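Local coordinates for protein Exo-beta-1,4-mannosidase (Rhizomucor miehei, PDB 4LYP) that probably removes mannose units from the non-reducing ends of beta-1,4-linked mannosides as an extracellular fungal beta-mannosidase of glycoside hydrolase family 5, at residues 161-166 / 195-200; 115-120 / 206-211; 373-378 / 385-390; 313-318 / 333-338. All blocks are in the same frame, centred on the assembly; numbering follows the deposited sequence.

How the contacts relate
The four contacts fall into two pairs within one TIM barrel. Contacts 1 and 2 share helix 197-213 and lie with their centres 14 Å apart. They meet where the W165 ring of contact 1 packs on P120 of contact 2, W165 CD2 lying 3.6 Å from P120 CG. Contacts 3 and 4 are closer neighbours, 8 Å between centres, and are stitched together by adjacent parallel strands: N388 N is 2.8 Å from M335 O, a probable hydrogen bond. The pairs stand 32 to 37 Å apart between centres. Contact 3 includes S385, which touches one bound guanidine, whereas E337 of contact 4 hydrogen-bonds W293 of the second guanidine pocket.

Contact 1. Residues 161-166 / 195-200; sequences QYVAWI and SEIAPK
K200 NZ is gripped from two directions as its side chain passes I166. K200 NZ forms a 3.0 Å salt bridge with E196 OE1, within 195-200, and the carboxylate oxygen uses its anti lone pair, the one directed away from E196 OE2. The other partner is a water that accepts from K200 NZ and in turn donates to I166 O at 2.8 Å, so a single bridging molecule ties the ammonium group to the backbone of 161-166. Beneath this polar link the contact is aliphatic. I166 CD1 presses against K200 CB at 3.6 Å, while I166 CG2 lies alongside both K200 CB and, at 3.9 Å, K200 CD; the two side chains cross obliquely. The lysine bends (chi3 -141°) about its CG-CD bond, where CD lies against I166 CG2, and the chain then runs on to NZ. The contact joins helices 158-167 and 197-213, two of the helices inserted in the long excursion between barrel strands 144-148 and 230-234. Helix 181-193 packs against both from a further direction, with R190 touching V163 as well as I197. Towards that helix the branched methyls meet more loosely: I197 CG2 stands 4.2 Å from V163 CG2 and 4.3 Å from I166 CG2.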
# COMPACT_ATOMS: atom_id res chain seq x y z
N GLN A 161 -17.61 4.14 1.98
CA GLN A 161 -18.33 4.72 0.85
C GLN A 161 -19.25 3.67 0.22
O GLN A 161 -20.38 4.00 -0.14
CB GLN A 161 -17.37 5.33 -0.16
CG GLN A 161 -18.11 5.93 -1.34
CD GLN A 161 -19.06 7.03 -0.90
OE1 GLN A 161 -18.65 7.99 -0.24
NE2 GLN A 161 -20.36 6.94 -1.26
N TYR A 162 -18.77 2.44 0.03
CA TYR A 162 -19.69 1.41 -0.50
C TYR A 162 -20.90 1.26 0.42
O TYR A 162 -22.05 1.13 -0.06
CB TYR A 162 -19.00 0.07 -0.70
CG TYR A 162 -18.09 -0.05 -1.89
CD1 TYR A 162 -16.75 0.31 -1.84
CD2 TYR A 162 -18.56 -0.49 -3.12
CE1 TYR A 162 -15.91 0.16 -2.91
CE2 TYR A 162 -17.72 -0.67 -4.20
CZ TYR A 162 -16.38 -0.38 -4.10
OH TYR A 162 -15.58 -0.65 -5.15
N VAL A 163 -20.69 1.24 1.75
CA VAL A 163 -21.79 1.17 2.69
C VAL A 163 -22.72 2.35 2.50
O VAL A 163 -23.95 2.18 2.48
CB VAL A 163 -21.27 1.03 4.14
CG1 VAL A 163 -22.43 1.19 5.14
CG2 VAL A 163 -20.55 -0.31 4.33
N ALA A 164 -22.18 3.57 2.36
CA ALA A 164 -23.03 4.74 2.12
C ALA A 164 -23.84 4.57 0.85
O ALA A 164 -25.03 5.00 0.79
CB ALA A 164 -22.14 5.98 2.03
N TRP A 165 -23.23 4.09 -0.23
CA TRP A 165 -24.00 3.84 -1.45
C TRP A 165 -25.13 2.87 -1.23
O TRP A 165 -26.24 3.12 -1.72
CB TRP A 165 -23.08 3.37 -2.53
CG TRP A 165 -22.26 4.44 -3.22
CD1 TRP A 165 -22.63 5.72 -3.48
CD2 TRP A 165 -20.96 4.27 -3.83
NE1 TRP A 165 -21.64 6.38 -4.19
CE2 TRP A 165 -20.60 5.52 -4.44
CE3 TRP A 165 -20.07 3.19 -3.95
CZ2 TRP A 165 -19.43 5.67 -5.16
CZ3 TRP A 165 -18.93 3.36 -4.70
CH2 TRP A 165 -18.60 4.61 -5.29
N ILE A 166 -24.91 1.80 -0.50
CA ILE A 166 -25.96 0.82 -0.33
C ILE A 166 -27.07 1.31 0.57
O ILE A 166 -28.25 1.09 0.28
CB ILE A 166 -25.34 -0.52 0.23
CG1 ILE A 166 -24.34 -1.12 -0.77
CG2 ILE A 166 -26.50 -1.53 0.55
CD1 ILE A 166 -24.87 -1.29 -2.18
N SER A 195 -25.54 -8.70 7.25
CA SER A 195 -26.13 -9.73 6.36
C SER A 195 -26.90 -9.13 5.16
O SER A 195 -27.06 -9.82 4.17
CB SER A 195 -27.16 -10.61 7.22
OG SER A 195 -28.20 -9.72 7.81
N GLU A 196 -27.45 -7.91 5.36
CA GLU A 196 -28.16 -7.27 4.31
C GLU A 196 -27.27 -6.45 3.36
O GLU A 196 -27.35 -6.47 2.14
CB GLU A 196 -29.36 -6.43 4.81
CG GLU A 196 -30.17 -5.83 3.61
CD GLU A 196 -31.13 -4.78 3.85
OE1 GLU A 196 -31.40 -4.06 2.85
OE2 GLU A 196 -31.55 -4.66 5.00
N ILE A 197 -26.39 -5.64 4.00
CA ILE A 197 -25.54 -4.74 3.24
C ILE A 197 -24.42 -5.50 2.50
O ILE A 197 -24.12 -5.15 1.37
CB ILE A 197 -24.92 -3.69 4.18
CG1 ILE A 197 -26.04 -2.73 4.69
CG2 ILE A 197 -23.78 -2.89 3.52
CD1 ILE A 197 -25.66 -1.93 5.91
N ALA A 198 -23.83 -6.50 3.15
CA ALA A 198 -22.60 -7.07 2.59
C ALA A 198 -22.82 -7.66 1.19
O ALA A 198 -21.99 -7.46 0.30
CB ALA A 198 -22.04 -8.13 3.53
N PRO A 199 -23.94 -8.40 0.91
CA PRO A 199 -24.03 -8.92 -0.47
C PRO A 199 -24.10 -7.81 -1.49
O PRO A 199 -23.55 -7.93 -2.60
CB PRO A 199 -25.36 -9.74 -0.43
CG PRO A 199 -25.54 -10.08 1.04
CD PRO A 199 -24.96 -8.95 1.83
N LYS A 200 -24.78 -6.72 -1.14
CA LYS A 200 -24.96 -5.60 -2.08
C LYS A 200 -23.65 -4.85 -2.30
O LYS A 200 -23.26 -4.50 -3.44
CB LYS A 200 -26.05 -4.67 -1.55
CG LYS A 200 -27.45 -5.34 -1.56
CD LYS A 200 -28.56 -4.41 -1.12
CE LYS A 200 -29.59 -4.96 -0.31
NZ LYS A 200 -30.40 -3.76 0.06
O HOH W 1 -29.66 -1.05 -0.93

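Contact 2. Residues 115-120 / 206-211; sequences SMMPQP and KDHIYT
Two methionine sulfurs converge on the imidazole of H208, and they reach it differently. M116 SD comes to the ring edge, near its plane, with H208 CE1 as the nearest atom at 3.8 Å; seen from the centroid it lies 79° off the ring normal. M117 SD arrives obliquely, 57° off the normal, and is closest to H208 ND1 at 4.1 Å. An extended chain carries M116 to its target, whereas M117 bends only at its last torsion (chi3 74°), turning CE aside from the line of the chain. This sulfur-aromatic cluster is the buried part of the contact, fastening the loop between strand 95-99 and helix 125-140 to helix 197-213. Y162 and W165 of helix 158-167 cover M117, and V127, F128 and L131 of helix 125-140 cover M116. Away from the imidazole the segments part: D207 and P120, both partly exposed, keep more than 6 Å from the opposite segment, and Q119 lies at the surface. The ring nitrogens are engaged outside the contact, ND1 with Y123 OH and NE2 with the carbonyl of A100. Since a carbonyl can only accept, NE2 probably carries a hydrogen, and the two sulfurs pack beside an imidazole whose rotation is fixed by hydrogen bonds at both nitrogens.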
# COMPACT_ATOMS: atom_id res chain seq x y z
N SER A 115 -12.03 11.26 -7.87
CA SER A 115 -12.09 9.83 -7.69
C SER A 115 -12.05 9.09 -9.06
O SER A 115 -12.49 9.59 -10.10
CB SER A 115 -13.36 9.46 -6.95
OG SER A 115 -14.55 9.87 -7.62
N MET A 116 -11.54 7.86 -8.98
CA MET A 116 -11.58 6.98 -10.15
C MET A 116 -13.02 6.56 -10.54
O MET A 116 -13.35 6.43 -11.70
CB MET A 116 -10.72 5.75 -9.81
CG MET A 116 -10.50 4.76 -10.90
SD MET A 116 -9.78 3.28 -10.21
CE MET A 116 -9.13 2.52 -11.71
N MET A 117 -13.81 6.30 -9.47
CA MET A 117 -15.17 5.75 -9.65
C MET A 117 -16.13 6.64 -8.83
O MET A 117 -16.47 6.36 -7.68
CB MET A 117 -15.23 4.32 -9.22
CG MET A 117 -16.54 3.67 -9.59
SD MET A 117 -16.68 1.90 -9.28
CE MET A 117 -16.87 1.84 -7.50
N PRO A 118 -16.59 7.75 -9.46
CA PRO A 118 -17.42 8.70 -8.71
C PRO A 118 -18.81 8.18 -8.27
O PRO A 118 -19.34 8.64 -7.27
CB PRO A 118 -17.56 9.95 -9.68
CG PRO A 118 -17.21 9.33 -11.04
CD PRO A 118 -16.12 8.32 -10.73
N GLN A 119 -19.34 7.21 -9.02
CA GLN A 119 -20.56 6.49 -8.62
C GLN A 119 -20.30 5.05 -9.04
O GLN A 119 -19.52 4.78 -9.94
CB GLN A 119 -21.82 7.04 -9.42
CG GLN A 119 -22.13 8.48 -9.14
CD GLN A 119 -23.37 8.92 -9.91
OE1 GLN A 119 -23.28 9.31 -11.03
NE2 GLN A 119 -24.53 8.83 -9.26
N PRO A 120 -21.03 4.08 -8.46
CA PRO A 120 -20.78 2.67 -8.83
C PRO A 120 -20.83 2.41 -10.31
O PRO A 120 -21.86 2.77 -10.94
CB PRO A 120 -21.86 1.91 -8.06
CG PRO A 120 -22.17 2.80 -6.88
CD PRO A 120 -22.08 4.20 -7.45
N LYS A 206 -17.09 -6.29 -6.54
CA LYS A 206 -16.74 -7.22 -7.60
C LYS A 206 -16.84 -6.56 -8.98
O LYS A 206 -16.02 -6.89 -9.85
CB LYS A 206 -17.60 -8.48 -7.49
CG LYS A 206 -17.22 -9.36 -6.30
CD LYS A 206 -18.23 -10.53 -6.17
CE LYS A 206 -17.89 -11.43 -5.03
NZ LYS A 206 -18.92 -12.50 -4.94
N ASP A 207 -17.83 -5.72 -9.18
CA ASP A 207 -17.92 -5.03 -10.44
C ASP A 207 -16.68 -4.18 -10.68
O ASP A 207 -16.16 -4.10 -11.82
CB ASP A 207 -19.16 -4.10 -10.49
CG ASP A 207 -20.47 -4.84 -10.52
OD1 ASP A 207 -20.51 -6.04 -10.85
OD2 ASP A 207 -21.51 -4.19 -10.27
N HIS A 208 -16.18 -3.49 -9.64
CA HIS A 208 -14.94 -2.73 -9.80
C HIS A 208 -13.75 -3.63 -10.08
O HIS A 208 -12.92 -3.33 -10.95
CB HIS A 208 -14.70 -1.86 -8.56
CG HIS A 208 -13.42 -1.12 -8.64
ND1 HIS A 208 -13.21 -0.17 -9.61
CD2 HIS A 208 -12.20 -1.29 -7.94
CE1 HIS A 208 -11.95 0.27 -9.47
NE2 HIS A 208 -11.33 -0.39 -8.46
N ILE A 209 -13.63 -4.77 -9.32
CA ILE A 209 -12.54 -5.67 -9.55
C ILE A 209 -12.52 -6.18 -10.96
O ILE A 209 -11.46 -6.17 -11.64
CB ILE A 209 -12.58 -6.86 -8.55
CG1 ILE A 209 -12.43 -6.35 -7.11
CG2 ILE A 209 -11.57 -7.90 -8.90
CD1 ILE A 209 -12.70 -7.43 -6.07
N TYR A 210 -13.69 -6.55 -11.51
CA TYR A 210 -13.76 -7.02 -12.88
C TYR A 210 -13.29 -5.93 -13.82
O TYR A 210 -12.55 -6.22 -14.79
CB TYR A 210 -15.24 -7.40 -13.20
CG TYR A 210 -15.41 -7.84 -14.64
CD1 TYR A 210 -15.62 -6.90 -15.66
CD2 TYR A 210 -15.29 -9.17 -15.01
CE1 TYR A 210 -15.71 -7.32 -17.00
CE2 TYR A 210 -15.38 -9.59 -16.32
CZ TYR A 210 -15.54 -8.65 -17.29
OH TYR A 210 -15.65 -9.12 -18.58
N THR A 211 -13.72 -4.69 -13.57
CA THR A 211 -13.41 -3.60 -14.50
C THR A 211 -11.89 -3.36 -14.50
O THR A 211 -11.30 -3.18 -15.57
CB THR A 211 -14.13 -2.34 -14.06
OG1 THR A 211 -15.54 -2.55 -14.14
CG2 THR A 211 -13.77 -1.18 -14.98

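Contact 3. Residues 373-378 / 385-390; sequences NQIVSL and SGSNFW
I375 reaches from helix 362-380 to the backbone of strand 386-394, and its side chain can be followed branch by branch. From CB, whose bond points toward the strand, the chain divides. The short branch, CG2, lies opposite the backbone N and rests on the bare backbone of the strand, 4.0 Å from G386 CA. In the longer branch CG1 lies beside the residue's own backbone N and anti to its carbonyl carbon (chi1 -68°), and acts as the spacer that carries the tip further along the strand. At that tip, I375 CD1 meets the next residue at two atoms, 3.8 Å from S387 CB and 3.9 Å from S387 OG. One isoleucine therefore straddles two consecutive strand residues, a methyl for each. Y436 of helix 429-448 and M335 of the neighbouring strand also touch it.

The backbone angles of G386 (phi 136°, psi -158°) would press a CB against the preceding carbonyl O, and only glycine takes them comfortably. Its amide N is buried and no acceptor is modelled for it; the backbone pairing with M335 runs through G386 O. I375 CD1 packs against CB and OG of S387, while that OG is hydrogen-bonded to Y436 OH. Just before the glycine, S385 touches a bound guanidine. Helix 362-380 spans the crossover from strand 333-338 to the parallel strand 386-394, and I375 packs that helix against the wall of the barrel, as expected of a beta-alpha-beta unit in a TIM barrel.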
# COMPACT_ATOMS: atom_id res chain seq x y z
N ASN A 373 18.14 -3.76 7.96
CA ASN A 373 19.18 -4.71 8.20
C ASN A 373 18.64 -6.05 8.73
O ASN A 373 19.14 -7.13 8.37
CB ASN A 373 20.19 -4.16 9.19
CG ASN A 373 21.08 -3.08 8.57
OD1 ASN A 373 21.19 -3.00 7.32
ND2 ASN A 373 21.70 -2.32 9.41
N GLN A 374 17.58 -6.00 9.52
CA GLN A 374 16.95 -7.23 9.99
C GLN A 374 16.31 -7.97 8.82
O GLN A 374 16.37 -9.21 8.75
CB GLN A 374 15.95 -6.91 11.12
CG GLN A 374 15.42 -8.18 11.73
CD GLN A 374 14.47 -7.88 12.88
OE1 GLN A 374 14.23 -6.71 13.21
NE2 GLN A 374 13.90 -8.90 13.51
N ILE A 375 15.59 -7.24 7.95
CA ILE A 375 14.98 -7.86 6.82
C ILE A 375 16.02 -8.53 5.91
O ILE A 375 15.82 -9.65 5.42
CB ILE A 375 14.11 -6.89 6.02
CG1 ILE A 375 12.89 -6.48 6.85
CG2 ILE A 375 13.65 -7.53 4.70
CD1 ILE A 375 12.19 -5.24 6.31
N VAL A 376 17.16 -7.88 5.70
CA VAL A 376 18.19 -8.49 4.86
C VAL A 376 18.63 -9.82 5.51
O VAL A 376 18.83 -10.80 4.77
CB VAL A 376 19.42 -7.48 4.70
CG1 VAL A 376 20.61 -8.20 4.10
CG2 VAL A 376 18.95 -6.34 3.77
N SER A 377 18.83 -9.83 6.82
CA SER A 377 19.28 -11.04 7.49
C SER A 377 18.20 -12.12 7.40
O SER A 377 18.45 -13.31 7.05
CB SER A 377 19.62 -10.68 8.96
OG SER A 377 20.08 -11.86 9.57
N LEU A 378 16.91 -11.78 7.64
CA LEU A 378 15.81 -12.75 7.52
C LEU A 378 15.66 -13.27 6.07
O LEU A 378 15.39 -14.46 5.83
CB LEU A 378 14.47 -12.20 7.99
CG LEU A 378 14.42 -11.91 9.52
CD1 LEU A 378 13.26 -10.99 9.80
CD2 LEU A 378 14.21 -13.24 10.22
N SER A 385 10.52 -11.73 2.57
CA SER A 385 10.70 -11.47 1.16
C SER A 385 10.99 -10.02 0.79
O SER A 385 11.34 -9.78 -0.33
CB SER A 385 9.55 -12.00 0.32
OG SER A 385 9.58 -13.41 0.20
N GLY A 386 10.87 -9.10 1.73
CA GLY A 386 11.20 -7.68 1.51
C GLY A 386 10.11 -6.81 2.12
O GLY A 386 9.44 -7.18 3.08
N SER A 387 10.03 -5.57 1.60
CA SER A 387 9.24 -4.54 2.27
C SER A 387 8.88 -3.43 1.28
O SER A 387 9.52 -3.26 0.22
CB SER A 387 10.02 -3.94 3.46
OG SER A 387 11.26 -3.38 3.03
N ASN A 388 7.88 -2.64 1.69
CA ASN A 388 7.50 -1.43 0.94
C ASN A 388 7.38 -0.33 1.98
O ASN A 388 6.40 -0.29 2.76
CB ASN A 388 6.18 -1.55 0.19
CG ASN A 388 6.14 -2.70 -0.76
OD1 ASN A 388 6.10 -3.86 -0.36
ND2 ASN A 388 6.12 -2.39 -2.08
N PHE A 389 8.35 0.61 2.08
CA PHE A 389 8.20 1.72 3.01
C PHE A 389 7.00 2.57 2.60
O PHE A 389 6.63 2.66 1.42
CB PHE A 389 9.49 2.55 3.11
CG PHE A 389 9.84 3.28 1.85
CD1 PHE A 389 9.38 4.59 1.64
CD2 PHE A 389 10.63 2.74 0.86
CE1 PHE A 389 9.64 5.30 0.46
CE2 PHE A 389 10.92 3.41 -0.31
CZ PHE A 389 10.46 4.70 -0.49
N TRP A 390 6.37 3.16 3.64
CA TRP A 390 5.20 4.05 3.43
C TRP A 390 5.63 5.45 3.84
O TRP A 390 5.85 5.70 5.00
CB TRP A 390 4.05 3.58 4.29
CG TRP A 390 2.87 4.50 4.12
CD1 TRP A 390 2.71 5.81 4.61
CD2 TRP A 390 1.72 4.25 3.28
NE1 TRP A 390 1.55 6.35 4.14
CE2 TRP A 390 0.92 5.45 3.29
CE3 TRP A 390 1.29 3.14 2.50
CZ2 TRP A 390 -0.31 5.53 2.60
CZ3 TRP A 390 0.08 3.25 1.80
CH2 TRP A 390 -0.71 4.44 1.86

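Contact 4. Residues 313-318 / 333-338; sequences EYMHDF and IVMEEF
Within the beta-alpha-beta crossover from strand 288-292 to the parallel strand 333-338, M315 of the connecting helix 308-329 meets M335 and F338 of the strand. The two methionines reach toward each other tip to tip. Their methyls, M315 CE and M335 CE, are 3.7 Å apart, and the sulfurs follow closely, M315 SD lying 3.8 Å from M335 SD. Each end therefore touches both the sulfur and the methyl of the other, a thioether pair that packs the helix on the strand. M315 gets there by folding twice, at chi2 (65°) and chi3 (82°), which also brings CE to F338, 4.0 Å from F338 CB and equally near F338 CD2; the methyl approaches the ring obliquely. M335 is itself the centre of an inverse gamma turn, and its backbone pairs with the next barrel strand. The strand also carries residues facing the other way: E337 makes a salt bridge with R97 and hydrogen-bonds W293 of a guanidine pocket. Helix 362-380 flanks the methionine pair, Y367 and A371 touching M315 and I375 touching M335, while F318 extends the helix's packing onto C292 of strand 288-292, and F338 lies against F389 of strand 386-394.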
# COMPACT_ATOMS: atom_id res chain seq x y z
N GLU A 313 12.86 -1.87 19.28
CA GLU A 313 12.65 -3.22 19.82
C GLU A 313 11.30 -3.76 19.38
O GLU A 313 11.18 -4.97 19.06
CB GLU A 313 12.67 -3.09 21.32
CG GLU A 313 14.09 -2.75 21.81
CD GLU A 313 14.15 -2.32 23.23
OE1 GLU A 313 13.17 -2.40 23.96
OE2 GLU A 313 15.28 -1.98 23.65
N TYR A 314 10.26 -2.91 19.29
CA TYR A 314 8.95 -3.35 18.83
C TYR A 314 9.06 -3.86 17.40
O TYR A 314 8.56 -4.93 17.07
CB TYR A 314 7.93 -2.23 18.94
CG TYR A 314 6.56 -2.72 18.55
CD1 TYR A 314 6.14 -2.72 17.21
CD2 TYR A 314 5.69 -3.21 19.52
CE1 TYR A 314 4.93 -3.23 16.82
CE2 TYR A 314 4.44 -3.68 19.14
CZ TYR A 314 4.09 -3.70 17.74
OH TYR A 314 2.88 -4.23 17.39
N MET A 315 9.69 -3.09 16.52
CA MET A 315 9.89 -3.49 15.11
C MET A 315 10.64 -4.81 15.06
O MET A 315 10.28 -5.70 14.29
CB MET A 315 10.62 -2.38 14.37
CG MET A 315 11.14 -2.83 12.99
SD MET A 315 9.78 -3.25 11.80
CE MET A 315 9.33 -1.60 11.20
N HIS A 316 11.71 -4.96 15.84
CA HIS A 316 12.43 -6.20 15.82
C HIS A 316 11.54 -7.40 16.15
O HIS A 316 11.59 -8.44 15.45
CB HIS A 316 13.57 -6.12 16.87
CG HIS A 316 14.33 -7.37 16.99
ND1 HIS A 316 13.96 -8.38 17.82
CD2 HIS A 316 15.45 -7.77 16.31
CE1 HIS A 316 14.86 -9.39 17.71
NE2 HIS A 316 15.75 -9.04 16.75
N ASP A 317 10.78 -7.27 17.24
CA ASP A 317 9.95 -8.40 17.66
C ASP A 317 8.79 -8.62 16.68
O ASP A 317 8.36 -9.76 16.54
CB ASP A 317 9.41 -8.15 19.11
CG ASP A 317 10.52 -8.12 20.18
OD1 ASP A 317 11.65 -8.43 19.85
OD2 ASP A 317 10.16 -7.70 21.28
N PHE A 318 8.28 -7.57 16.04
CA PHE A 318 7.20 -7.66 15.06
C PHE A 318 7.68 -8.45 13.84
O PHE A 318 7.03 -9.36 13.37
CB PHE A 318 6.82 -6.24 14.69
CG PHE A 318 5.60 -6.15 13.80
CD1 PHE A 318 4.34 -6.13 14.35
CD2 PHE A 318 5.74 -6.04 12.43
CE1 PHE A 318 3.19 -5.99 13.55
CE2 PHE A 318 4.61 -5.91 11.64
CZ PHE A 318 3.35 -5.90 12.18
N ILE A 333 6.30 -13.63 3.14
CA ILE A 333 5.77 -12.43 3.84
C ILE A 333 6.51 -11.22 3.36
O ILE A 333 7.73 -11.22 3.10
CB ILE A 333 5.89 -12.58 5.38
CG1 ILE A 333 5.23 -11.38 6.04
CG2 ILE A 333 7.33 -12.85 5.85
CD1 ILE A 333 4.94 -11.61 7.52
N VAL A 334 5.74 -10.13 3.17
CA VAL A 334 6.27 -8.81 2.82
C VAL A 334 5.75 -7.82 3.89
O VAL A 334 4.57 -7.78 4.19
CB VAL A 334 5.76 -8.39 1.45
CG1 VAL A 334 6.28 -6.98 1.08
CG2 VAL A 334 6.16 -9.38 0.35
N MET A 335 6.67 -6.98 4.43
CA MET A 335 6.23 -5.85 5.28
C MET A 335 5.90 -4.70 4.33
O MET A 335 6.77 -3.84 3.99
CB MET A 335 7.26 -5.44 6.32
CG MET A 335 6.75 -4.29 7.14
SD MET A 335 7.65 -4.00 8.70
CE MET A 335 9.25 -3.57 8.11
N GLU A 336 4.67 -4.70 3.84
CA GLU A 336 4.29 -3.86 2.70
C GLU A 336 3.92 -2.43 3.16
O GLU A 336 3.61 -1.62 2.28
CB GLU A 336 3.16 -4.48 1.88
CG GLU A 336 1.84 -4.41 2.58
CD GLU A 336 0.66 -4.90 1.77
OE1 GLU A 336 0.88 -5.32 0.61
OE2 GLU A 336 -0.47 -4.84 2.31
N GLU A 337 3.93 -2.16 4.46
CA GLU A 337 3.88 -0.77 4.96
C GLU A 337 4.70 -0.72 6.22
O GLU A 337 4.57 -1.59 7.11
CB GLU A 337 2.49 -0.30 5.38
CG GLU A 337 1.47 -0.24 4.24
CD GLU A 337 0.21 0.52 4.65
OE1 GLU A 337 0.16 1.10 5.75
OE2 GLU A 337 -0.77 0.53 3.84
N PHE A 338 5.42 0.39 6.40
CA PHE A 338 5.95 0.83 7.70
C PHE A 338 6.42 2.24 7.53
O PHE A 338 6.75 2.66 6.40
CB PHE A 338 7.09 -0.08 8.23
CG PHE A 338 8.38 0.08 7.49
CD1 PHE A 338 8.61 -0.49 6.23
CD2 PHE A 338 9.38 0.89 8.04
CE1 PHE A 338 9.79 -0.25 5.53
CE2 PHE A 338 10.58 1.10 7.33
CZ PHE A 338 10.78 0.52 6.09